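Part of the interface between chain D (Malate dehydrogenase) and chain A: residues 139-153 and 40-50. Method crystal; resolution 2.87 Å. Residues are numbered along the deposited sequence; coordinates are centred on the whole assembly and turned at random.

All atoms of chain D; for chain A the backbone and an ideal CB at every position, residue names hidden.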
ATOM      1  N   GLY D 139      12.407 -23.068  -8.013  1.00 28.50           N
ATOM      2  CA  GLY D 139      11.159 -23.468  -8.628  1.00 26.78           C
ATOM      3  C   GLY D 139      10.004 -23.061  -7.729  1.00 26.71           C
ATOM      4  O   GLY D 139      10.013 -23.376  -6.541  1.00 26.53           O
ATOM      5  N   PHE D 140       9.017 -22.354  -8.279  1.00 26.07           N
ATOM      6  CA  PHE D 140       7.856 -21.902  -7.498  1.00 24.22           C
ATOM      7  C   PHE D 140       6.828 -23.018  -7.299  1.00 24.56           C
ATOM      8  O   PHE D 140       6.401 -23.658  -8.263  1.00 23.13           O
ATOM      9  CB  PHE D 140       7.158 -20.715  -8.178  1.00 22.29           C
ATOM     10  CG  PHE D 140       6.000 -20.176  -7.387  1.00 19.79           C
ATOM     11  CD1 PHE D 140       6.215 -19.250  -6.364  1.00 18.47           C
ATOM     12  CD2 PHE D 140       4.717 -20.680  -7.582  1.00 17.40           C
ATOM     13  CE1 PHE D 140       5.181 -18.845  -5.549  1.00 15.76           C
ATOM     14  CE2 PHE D 140       3.676 -20.284  -6.770  1.00 16.99           C
ATOM     15  CZ  PHE D 140       3.908 -19.363  -5.745  1.00 16.96           C
ATOM     16  N   SER D 141       6.440 -23.330  -6.086  1.00 26.36           N
ATOM     17  CA  SER D 141       5.493 -24.402  -5.809  1.00 26.84           C
ATOM     18  C   SER D 141       4.900 -24.341  -4.407  1.00 27.85           C
ATOM     19  O   SER D 141       3.686 -24.257  -4.224  1.00 27.42           O
ATOM     20  CB  SER D 141       6.219 -25.735  -5.962  1.00 26.75           C
ATOM     21  OG  SER D 141       7.341 -25.765  -5.084  1.00 24.55           O
ATOM     22  N   GLY D 142       5.733 -24.291  -3.401  1.00 28.54           N
ATOM     23  CA  GLY D 142       5.345 -24.293  -2.004  1.00 28.74           C
ATOM     24  C   GLY D 142       4.459 -23.187  -1.475  1.00 28.79           C
ATOM     25  O   GLY D 142       3.388 -23.481  -0.946  1.00 30.01           O
ATOM     26  N   ILE D 143       4.820 -22.005  -1.729  1.00 18.54           N
ATOM     27  CA  ILE D 143       4.050 -20.859  -1.303  1.00 19.97           C
ATOM     28  C   ILE D 143       2.555 -21.019  -1.639  1.00 19.40           C
ATOM     29  O   ILE D 143       1.678 -20.544  -0.913  1.00 18.23           O
ATOM     30  CB  ILE D 143       4.595 -19.489  -1.860  1.00 22.78           C
ATOM     31  CG1 ILE D 143       5.812 -19.092  -1.082  1.00 26.84           C
ATOM     32  CG2 ILE D 143       3.567 -18.344  -1.786  1.00 22.15           C
ATOM     33  CD1 ILE D 143       7.025 -19.237  -1.952  1.00 32.18           C
ATOM     34  N   LEU D 144       2.411 -21.590  -2.769  1.00 26.62           N
ATOM     35  CA  LEU D 144       1.076 -21.734  -3.341  1.00 26.47           C
ATOM     36  C   LEU D 144       0.292 -22.850  -2.654  1.00 27.73           C
ATOM     37  O   LEU D 144      -0.898 -22.706  -2.371  1.00 28.54           O
ATOM     38  CB  LEU D 144       1.154 -22.023  -4.843  1.00 25.54           C
ATOM     39  CG  LEU D 144      -0.199 -22.250  -5.537  1.00 24.04           C
ATOM     40  CD1 LEU D 144      -1.183 -21.137  -5.181  1.00 22.69           C
ATOM     41  CD2 LEU D 144       0.016 -22.318  -7.018  1.00 20.94           C
ATOM     42  N   ASP D 145       0.957 -23.974  -2.402  1.00 29.05           N
ATOM     43  CA  ASP D 145       0.314 -25.095  -1.726  1.00 28.82           C
ATOM     44  C   ASP D 145      -0.123 -24.667  -0.341  1.00 28.67           C
ATOM     45  O   ASP D 145      -1.241 -24.947   0.095  1.00 28.47           O
ATOM     46  CB  ASP D 145       1.274 -26.271  -1.582  1.00 29.02           C
ATOM     47  CG  ASP D 145       1.485 -26.994  -2.875  1.00 31.44           C
ATOM     48  OD1 ASP D 145       0.466 -27.380  -3.500  1.00 32.22           O
ATOM     49  OD2 ASP D 145       2.660 -27.185  -3.266  1.00 31.57           O
ATOM     50  N   SER D 146       0.770 -23.989   0.359  1.00 27.62           N
ATOM     51  CA  SER D 146       0.449 -23.560   1.698  1.00 29.14           C
ATOM     52  C   SER D 146      -0.751 -22.606   1.729  1.00 30.62           C
ATOM     53  O   SER D 146      -1.648 -22.746   2.564  1.00 31.34           O
ATOM     54  CB  SER D 146       1.667 -22.907   2.340  1.00 27.36           C
ATOM     55  OG  SER D 146       1.356 -22.540   3.674  1.00 30.55           O
ATOM     56  N   ALA D 147      -0.776 -21.649   0.807  1.00 30.81           N
ATOM     57  CA  ALA D 147      -1.860 -20.681   0.738  1.00 30.37           C
ATOM     58  C   ALA D 147      -3.187 -21.383   0.489  1.00 30.80           C
ATOM     59  O   ALA D 147      -4.195 -21.034   1.096  1.00 32.49           O
ATOM     60  CB  ALA D 147      -1.581 -19.667  -0.366  1.00 31.40           C
ATOM     61  N   ARG D 148      -3.191 -22.360  -0.414  1.00 30.55           N
ATOM     62  CA  ARG D 148      -4.412 -23.104  -0.706  1.00 31.12           C
ATOM     63  C   ARG D 148      -4.842 -23.878   0.537  1.00 32.17           C
ATOM     64  O   ARG D 148      -5.982 -23.750   0.984  1.00 32.76           O
ATOM     65  CB  ARG D 148      -4.204 -24.071  -1.880  1.00 30.03           C
ATOM     66  CG  ARG D 148      -4.269 -23.427  -3.257  1.00 27.77           C
ATOM     67  CD  ARG D 148      -3.761 -24.387  -4.320  1.00 27.84           C
ATOM     68  NE  ARG D 148      -3.886 -23.847  -5.675  1.00 28.08           N
ATOM     69  CZ  ARG D 148      -3.196 -24.283  -6.727  1.00 25.46           C
ATOM     70  NH1 ARG D 148      -2.321 -25.269  -6.597  1.00 26.89           N
ATOM     71  NH2 ARG D 148      -3.381 -23.731  -7.913  1.00 25.47           N
ATOM     72  N   MET D 149      -3.945 -24.675   1.111  1.00 32.25           N
ATOM     73  CA  MET D 149      -4.328 -25.409   2.305  1.00 32.92           C
ATOM     74  C   MET D 149      -4.874 -24.446   3.355  1.00 32.02           C
ATOM     75  O   MET D 149      -5.934 -24.694   3.921  1.00 31.76           O
ATOM     76  CB  MET D 149      -3.149 -26.196   2.881  1.00 35.90           C
ATOM     77  CG  MET D 149      -3.491 -26.878   4.198  1.00 39.84           C
ATOM     78  SD  MET D 149      -2.439 -28.274   4.553  1.00 45.20           S
ATOM     79  CE  MET D 149      -1.685 -27.790   6.094  1.00 44.07           C
ATOM     80  N   ALA D 150      -4.156 -23.350   3.608  1.00 30.49           N
ATOM     81  CA  ALA D 150      -4.612 -22.361   4.581  1.00 30.93           C
ATOM     82  C   ALA D 150      -5.989 -21.855   4.164  1.00 32.54           C
ATOM     83  O   ALA D 150      -6.876 -21.645   4.996  1.00 34.84           O
ATOM     84  CB  ALA D 150      -3.644 -21.201   4.667  1.00 28.90           C
ATOM     85  N   TYR D 151      -6.168 -21.669   2.866  1.00 31.06           N
ATOM     86  CA  TYR D 151      -7.438 -21.207   2.380  1.00 31.11           C
ATOM     87  C   TYR D 151      -8.538 -22.211   2.697  1.00 32.61           C
ATOM     88  O   TYR D 151      -9.570 -21.840   3.258  1.00 33.58           O
ATOM     89  CB  TYR D 151      -7.380 -20.951   0.881  1.00 30.82           C
ATOM     90  CG  TYR D 151      -8.733 -20.686   0.266  1.00 31.68           C
ATOM     91  CD1 TYR D 151      -9.466 -21.722  -0.322  1.00 32.61           C
ATOM     92  CD2 TYR D 151      -9.294 -19.410   0.282  1.00 30.11           C
ATOM     93  CE1 TYR D 151     -10.721 -21.496  -0.880  1.00 31.15           C
ATOM     94  CE2 TYR D 151     -10.551 -19.174  -0.272  1.00 29.59           C
ATOM     95  CZ  TYR D 151     -11.253 -20.223  -0.851  1.00 30.43           C
ATOM     96  OH  TYR D 151     -12.478 -19.989  -1.420  1.00 30.29           O
ATOM     97  N   TYR D 152      -8.334 -23.483   2.366  1.00 31.65           N
ATOM     98  CA  TYR D 152      -9.370 -24.478   2.637  1.00 30.24           C
ATOM     99  C   TYR D 152      -9.665 -24.681   4.121  1.00 29.58           C
ATOM    100  O   TYR D 152     -10.828 -24.827   4.500  1.00 29.08           O
ATOM    101  CB  TYR D 152      -9.023 -25.807   1.955  1.00 30.25           C
ATOM    102  CG  TYR D 152      -9.180 -25.713   0.462  1.00 29.90           C
ATOM    103  CD1 TYR D 152     -10.385 -25.287  -0.093  1.00 29.74           C
ATOM    104  CD2 TYR D 152      -8.111 -25.968  -0.392  1.00 31.01           C
ATOM    105  CE1 TYR D 152     -10.529 -25.102  -1.455  1.00 31.42           C
ATOM    106  CE2 TYR D 152      -8.238 -25.787  -1.770  1.00 31.87           C
ATOM    107  CZ  TYR D 152      -9.454 -25.349  -2.294  1.00 33.21           C
ATOM    108  OH  TYR D 152      -9.596 -25.134  -3.652  1.00 35.36           O
ATOM    109  N   ILE D 153      -8.626 -24.673   4.956  1.00 28.44           N
ATOM    110  CA  ILE D 153      -8.808 -24.831   6.395  1.00 28.58           C
ATOM    111  C   ILE D 153      -9.685 -23.707   6.950  1.00 30.15           C
ATOM    112  O   ILE D 153     -10.580 -23.954   7.756  1.00 29.97           O
ATOM    113  CB  ILE D 153      -7.464 -24.766   7.196  1.00 28.56           C
ATOM    114  CG1 ILE D 153      -6.559 -25.956   6.874  1.00 28.96           C
ATOM    115  CG2 ILE D 153      -7.762 -24.698   8.688  1.00 25.98           C
ATOM    116  CD1 ILE D 153      -5.168 -25.861   7.462  1.00 35.81           C
TER
ATOM    117  N   UNK A  40     -12.752 -17.093  -9.472  1.00 27.44           N
ATOM    118  CA  UNK A  40     -12.781 -16.543  -8.120  1.00 26.25           C
ATOM    119  C   UNK A  40     -11.952 -17.422  -7.188  1.00 26.09           C
ATOM    120  O   UNK A  40     -11.406 -16.951  -6.183  1.00 26.93           O
ATOM    121  CB  UNK A  40     -14.219 -16.426  -7.611  1.00 26.25           C
ATOM    122  N   UNK A  41     -11.869 -18.705  -7.525  1.00 24.85           N
ATOM    123  CA  UNK A  41     -11.105 -19.655  -6.723  1.00 24.22           C
ATOM    124  C   UNK A  41      -9.604 -19.428  -6.921  1.00 23.82           C
ATOM    125  O   UNK A  41      -8.837 -19.454  -5.961  1.00 22.60           O
ATOM    126  CB  UNK A  41     -11.482 -21.092  -7.089  1.00 24.22           C
ATOM    127  N   UNK A  42      -9.188 -19.196  -8.162  1.00 23.66           N
ATOM    128  CA  UNK A  42      -7.783 -18.949  -8.433  1.00 23.66           C
ATOM    129  C   UNK A  42      -7.429 -17.612  -7.789  1.00 23.63           C
ATOM    130  O   UNK A  42      -6.374 -17.458  -7.179  1.00 23.76           O
ATOM    131  CB  UNK A  42      -7.489 -18.948  -9.934  1.00 23.66           C
ATOM    132  N   UNK A  43      -8.330 -16.649  -7.904  1.00 23.75           N
ATOM    133  CA  UNK A  43      -8.090 -15.332  -7.333  1.00 25.05           C
ATOM    134  C   UNK A  43      -8.032 -15.395  -5.802  1.00 26.53           C
ATOM    135  O   UNK A  43      -7.173 -14.768  -5.175  1.00 26.54           O
ATOM    136  CB  UNK A  43      -9.179 -14.356  -7.782  1.00 25.05           C
ATOM    137  N   UNK A  44      -8.944 -16.161  -5.205  1.00 27.23           N
ATOM    138  CA  UNK A  44      -8.997 -16.318  -3.751  1.00 27.42           C
ATOM    139  C   UNK A  44      -7.698 -16.931  -3.198  1.00 27.45           C
ATOM    140  O   UNK A  44      -7.226 -16.522  -2.139  1.00 26.78           O
ATOM    141  CB  UNK A  44     -10.193 -17.190  -3.364  1.00 27.42           C
ATOM    142  N   UNK A  45      -7.134 -17.907  -3.915  1.00 27.63           N
ATOM    143  CA  UNK A  45      -5.888 -18.557  -3.511  1.00 27.66           C
ATOM    144  C   UNK A  45      -4.754 -17.541  -3.527  1.00 27.20           C
ATOM    145  O   UNK A  45      -3.839 -17.589  -2.706  1.00 26.59           O
ATOM    146  CB  UNK A  45      -5.565 -19.738  -4.428  1.00 27.66           C
ATOM    147  N   UNK A  46      -4.820 -16.625  -4.487  1.00 27.53           N
ATOM    148  CA  UNK A  46      -3.818 -15.580  -4.615  1.00 26.78           C
ATOM    149  C   UNK A  46      -3.977 -14.596  -3.453  1.00 25.97           C
ATOM    150  O   UNK A  46      -2.992 -14.110  -2.910  1.00 26.32           O
ATOM    151  CB  UNK A  46      -3.942 -14.865  -5.962  1.00 26.78           C
ATOM    152  N   UNK A  47      -5.215 -14.315  -3.062  1.00 24.57           N
ATOM    153  CA  UNK A  47      -5.459 -13.393  -1.964  1.00 24.09           C
ATOM    154  C   UNK A  47      -4.874 -13.923  -0.667  1.00 24.14           C
ATOM    155  O   UNK A  47      -4.426 -13.151   0.183  1.00 24.02           O
ATOM    156  CB  UNK A  47      -6.959 -13.140  -1.802  1.00 24.09           C
ATOM    157  N   UNK A  48      -4.885 -15.245  -0.523  1.00 24.65           N
ATOM    158  CA  UNK A  48      -4.363 -15.913   0.664  1.00 24.45           C
ATOM    159  C   UNK A  48      -2.826 -15.824   0.752  1.00 24.67           C
ATOM    160  O   UNK A  48      -2.283 -15.749   1.848  1.00 26.28           O
ATOM    161  CB  UNK A  48      -4.802 -17.379   0.665  1.00 24.45           C
ATOM    162  N   UNK A  49      -2.138 -15.825  -0.392  1.00 24.16           N
ATOM    163  CA  UNK A  49      -0.677 -15.721  -0.408  1.00 24.52           C
ATOM    164  C   UNK A  49      -0.276 -14.298  -0.058  1.00 25.00           C
ATOM    165  O   UNK A  49       0.747 -14.063   0.580  1.00 26.44           O
ATOM    166  CB  UNK A  49      -0.108 -16.123  -1.770  1.00 24.52           C
ATOM    167  N   UNK A  50      -1.078 -13.341  -0.502  1.00 24.96           N
ATOM    168  CA  UNK A  50      -0.797 -11.941  -0.239  1.00 25.56           C
ATOM    169  C   UNK A  50      -1.308 -11.496   1.117  1.00 26.33           C
ATOM    170  O   UNK A  50      -0.910 -10.447   1.623  1.00 28.43           O
ATOM    171  CB  UNK A  50      -1.412 -11.068  -1.335  1.00 25.56           C
TER

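Two helices cross here at 104°, their axes approaching to 8.3 Å, and that tight spacing sets the first rule: where the backbones run closest, side chains must be small or must leave sideways. All eleven positions of chain A have helical backbone angles, so residues comfortable in a helix are favoured throughout.

Position 40 has nothing of chain D within 5.5 Å of its ideal CB, so this contact scarcely restricts it; it is alanine.

Position 41 points sideways and its CB touches nothing, but the rings of Tyr D151 and Tyr D152 lie within reach of a longer chain. Leucine, methionine or isoleucine would suit. The residue is Leu A41, whose chi1 t, chi2 p rotamer carries CD1 to 4.0 Å from Tyr D151 CE1 and 3.6 Å from Tyr D152 OH, filling the space beside both tyrosines.

Position 42 directs its CB away, yet the guanidinium of Arg D148 lies on this side of the contact, so an acidic or polar chain able to turn back would be reasonable. Asp A42 answers through a water: OD1 accepts a hydrogen bond from water 1 at 2.8 Å, and the same water accepts one from Arg D148 NH2 at 3.1 Å. The charges are linked at a distance rather than paired directly.

Position 43 is out of reach and is leucine.

Position 44 points toward chain D, with its ideal CB already 3.7 Å from Tyr D151 CE2. A small residue fits best: alanine, perhaps glycine or serine. Ala A44 places its methyl against the tyrosine ring.

Position 45 starts sideways, its ideal CB 4.1 Å from Arg D148 CG, and faces a niche lined by the aliphatic part of Arg D148 and the two tyrosines. A flat ring or a medium-length amphipathic chain could enter. His A45, with chi1 m, lays one ring face under Arg D148 CG, a CH-pi contact 3.4 Å from CG to the ring centroid. Its edge is directed toward the face of Tyr D151 in an offset edge-to-face pair, the planes at 89°, while its NE2 lies 3.3 Å from Tyr D152 OH.

Positions 46 and 47, pointing away and sideways, make no contact; both are alanine.

Position 48 points toward chain D, and its ideal CB is 3.7 Å from Ala D147 O and 4.4 Å from Tyr D151 CB. Again only a small side chain looks easy. Ala A48 packs its CB 4.1 Å from Ala D147 CB, methyl against methyl.

Position 49 leaves sideways past Ala D147 and Ile D143, where an aliphatic stem is welcome; leucine, methionine, glutamine or glutamate could follow it. Glu A49 lays CG 3.3 Å from Ala D147 CB and takes OE1 to 3.3 Å from Ile D143 CG2 and to the edge of the Phe D140 ring, 3.6 Å from CZ. This stretch of chain D gives the carboxylate no clear hydrogen bond.

Position 50 is out of reach and is leucine.

Chain A (40-50) ALDLAHAAAEL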
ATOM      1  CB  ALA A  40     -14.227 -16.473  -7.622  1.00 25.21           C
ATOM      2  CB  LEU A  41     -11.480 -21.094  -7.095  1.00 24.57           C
ATOM      3  CG  LEU A  41     -10.791 -22.226  -6.325  1.00 24.02           C
ATOM      4  CD1 LEU A  41     -11.054 -22.087  -4.853  1.00 25.85           C
ATOM      5  CD2 LEU A  41     -11.299 -23.571  -6.825  1.00 26.34           C
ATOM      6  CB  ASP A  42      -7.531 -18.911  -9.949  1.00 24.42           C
ATOM      7  CG  ASP A  42      -6.048 -18.777 -10.309  1.00 25.84           C
ATOM      8  OD1 ASP A  42      -5.192 -19.238  -9.528  1.00 29.79           O
ATOM      9  OD2 ASP A  42      -5.739 -18.237 -11.390  1.00 25.02           O
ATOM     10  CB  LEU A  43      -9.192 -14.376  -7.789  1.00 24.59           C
ATOM     11  CG  LEU A  43      -8.964 -12.872  -7.650  1.00 25.02           C
ATOM     12  CD1 LEU A  43      -7.810 -12.407  -8.535  1.00 25.15           C
ATOM     13  CD2 LEU A  43     -10.243 -12.166  -8.028  1.00 23.56           C
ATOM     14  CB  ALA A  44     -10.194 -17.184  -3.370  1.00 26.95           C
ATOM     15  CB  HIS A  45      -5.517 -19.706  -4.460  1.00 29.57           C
ATOM     16  CG  HIS A  45      -6.432 -20.890  -4.388  1.00 30.76           C
ATOM     17  ND1 HIS A  45      -7.085 -21.262  -3.233  1.00 31.97           N
ATOM     18  CD2 HIS A  45      -6.771 -21.807  -5.325  1.00 30.27           C
ATOM     19  CE1 HIS A  45      -7.792 -22.356  -3.464  1.00 33.53           C
ATOM     20  NE2 HIS A  45      -7.618 -22.707  -4.726  1.00 31.20           N
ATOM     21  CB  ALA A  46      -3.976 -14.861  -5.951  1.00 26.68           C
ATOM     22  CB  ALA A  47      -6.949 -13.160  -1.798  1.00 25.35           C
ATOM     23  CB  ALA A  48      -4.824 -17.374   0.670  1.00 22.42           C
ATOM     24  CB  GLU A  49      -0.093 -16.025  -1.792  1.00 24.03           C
ATOM     25  CG  GLU A  49      -0.530 -17.331  -2.438  1.00 23.72           C
ATOM     26  CD  GLU A  49      -0.009 -17.472  -3.859  1.00 25.14           C
ATOM     27  OE1 GLU A  49       1.139 -17.923  -4.049  1.00 25.80           O
ATOM     28  OE2 GLU A  49      -0.749 -17.119  -4.802  1.00 26.73           O
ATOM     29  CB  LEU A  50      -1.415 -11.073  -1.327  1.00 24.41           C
ATOM     30  CG  LEU A  50      -0.771 -11.228  -2.701  1.00 24.08           C
ATOM     31  CD1 LEU A  50      -1.527 -10.359  -3.691  1.00 26.36           C
ATOM     32  CD2 LEU A  50       0.700 -10.829  -2.656  1.00 22.20           C
TER
HETATM   33  O   HOH W   1      -4.670 -20.947  -7.422  1.00 22.34           O
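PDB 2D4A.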